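Dual specificity protein phosphatase 18 (Homo sapiens, PDB 2ESB) removes phosphate from tyrosine, serine and threonine residues of proteins, and prefers phosphotyrosine and diphosphorylated MAP kinase peptides over phosphothreonine ones. Local coordinates at residues M48-S53 with M67-A72. Residues are numbered along the deposited sequence; the frame is centred on the assembly and turned at random.
Sequences MVINVS and MQVPVA
Strands 48-51 and 65-68 form the outer parallel pair of the central mixed beta-sheet in this dual-specificity phosphatase domain. Strand 65-68 lies at the sheet edge; strand 100-103, which leads to the predicted phosphocysteine C104, flanks 48-51 on its other side. Three backbone hydrogen bonds join 48-53 to 67-72: M67 N to V49 O, N51 N to M67 O, and V69 N to N51 O. The last is short, 2.8 Å between V69 N and N51 O, and nearly straight at 169°.

On the face of I50 and M67 the contact is apolar. M48 bends at chi2 and chi3, so the two methionine side chains cross obliquely and M48 CE touches M67 CG at 3.7 Å. I50 runs alongside M67, and its CG2 also meets V69 CG2 at 4.1 Å. Helix 83-95 packs on both methionines. Past the strand ends, V52 CG1 lies 3.9 Å from V71 CG2; the V52 side chain is also about 5 Å from that of C104.

On the face of N51 and Q68 the contact is polar. Both side chains start with CG anti to the backbone N, and their amides stack with planes 13° apart, N51 ND2 being 3.7 Å from Q68 CD. The extended Q68 chain carries NE2 to S53 O in a nearly straight 2.6 Å hydrogen bond. S53 O lies in the Q68 amide plane, but the donor sits 39° out of the carbonyl plane. An alanine here would remove both the stacked amide and the bond to S53 O, and would probably leave the turn around S53 less firmly held. The N51 amide has its rotation fixed: ND2 is held by V56 O and N58 OD1, and S53 OG donates in plane to a lone pair of N51 OD1.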
# COMPACT_ATOMS: atom_id res chain seq x y z
N MET A 48 11.32 9.14 -1.16
CA MET A 48 11.42 7.76 -0.70
C MET A 48 10.59 6.85 -1.60
O MET A 48 9.41 7.12 -1.85
CB MET A 48 10.91 7.64 0.74
CG MET A 48 11.03 6.23 1.34
SD MET A 48 12.76 5.82 1.71
CE MET A 48 12.79 4.08 1.32
N VAL A 49 11.20 5.78 -2.09
CA VAL A 49 10.51 4.81 -2.93
C VAL A 49 10.54 3.44 -2.26
O VAL A 49 11.61 2.90 -1.97
CB VAL A 49 11.17 4.70 -4.33
CG1 VAL A 49 10.50 3.58 -5.13
CG2 VAL A 49 11.03 6.04 -5.09
N ILE A 50 9.36 2.89 -2.01
CA ILE A 50 9.24 1.58 -1.38
C ILE A 50 8.65 0.61 -2.39
O ILE A 50 7.48 0.69 -2.74
CB ILE A 50 8.34 1.63 -0.13
CG1 ILE A 50 8.90 2.66 0.87
CG2 ILE A 50 8.30 0.25 0.51
CD1 ILE A 50 8.12 2.74 2.20
N ASN A 51 9.50 -0.30 -2.86
CA ASN A 51 9.15 -1.29 -3.86
C ASN A 51 8.65 -2.54 -3.15
O ASN A 51 9.42 -3.29 -2.56
CB ASN A 51 10.41 -1.56 -4.71
CG ASN A 51 10.23 -2.65 -5.75
OD1 ASN A 51 9.26 -3.40 -5.75
ND2 ASN A 51 11.21 -2.76 -6.63
N VAL A 52 7.33 -2.75 -3.21
CA VAL A 52 6.74 -3.91 -2.56
C VAL A 52 6.59 -5.06 -3.55
O VAL A 52 5.49 -5.40 -3.98
CB VAL A 52 5.35 -3.55 -1.95
CG1 VAL A 52 4.94 -4.61 -0.95
CG2 VAL A 52 5.40 -2.18 -1.28
N SER A 53 7.71 -5.64 -3.95
CA SER A 53 7.69 -6.75 -4.90
C SER A 53 9.01 -7.50 -4.86
O SER A 53 10.02 -6.98 -4.39
CB SER A 53 7.49 -6.25 -6.32
OG SER A 53 8.74 -5.80 -6.83
N MET A 67 14.07 1.22 -1.21
CA MET A 67 14.11 0.01 -0.40
C MET A 67 13.15 -0.98 -1.03
O MET A 67 12.31 -0.61 -1.85
CB MET A 67 13.72 0.28 1.06
CG MET A 67 12.23 0.45 1.29
SD MET A 67 11.91 0.62 3.05
CE MET A 67 11.91 -1.14 3.49
N GLN A 68 13.27 -2.24 -0.66
CA GLN A 68 12.41 -3.25 -1.23
C GLN A 68 11.89 -4.22 -0.19
O GLN A 68 12.62 -4.63 0.71
CB GLN A 68 13.17 -4.01 -2.31
CG GLN A 68 12.34 -4.98 -3.14
CD GLN A 68 12.97 -5.25 -4.49
OE1 GLN A 68 14.00 -4.67 -4.83
NE2 GLN A 68 12.35 -6.12 -5.27
N VAL A 69 10.60 -4.54 -0.31
CA VAL A 69 9.90 -5.49 0.56
C VAL A 69 9.60 -6.59 -0.44
O VAL A 69 8.61 -6.53 -1.17
CB VAL A 69 8.59 -4.88 1.09
CG1 VAL A 69 7.88 -5.88 2.01
CG2 VAL A 69 8.91 -3.60 1.82
N PRO A 70 10.46 -7.63 -0.48
CA PRO A 70 10.34 -8.76 -1.40
C PRO A 70 9.21 -9.76 -1.17
O PRO A 70 9.45 -10.83 -0.61
CB PRO A 70 11.72 -9.41 -1.31
CG PRO A 70 12.01 -9.28 0.16
CD PRO A 70 11.59 -7.84 0.45
N VAL A 71 8.00 -9.42 -1.59
CA VAL A 71 6.87 -10.33 -1.46
C VAL A 71 6.22 -10.53 -2.81
O VAL A 71 6.18 -9.62 -3.64
CB VAL A 71 5.81 -9.82 -0.47
CG1 VAL A 71 6.41 -9.70 0.93
CG2 VAL A 71 5.27 -8.49 -0.94
N ALA A 72 5.74 -11.74 -3.04
CA ALA A 72 5.04 -12.07 -4.27
C ALA A 72 3.59 -11.71 -4.00
O ALA A 72 3.18 -11.60 -2.84
CB ALA A 72 5.17 -13.57 -4.56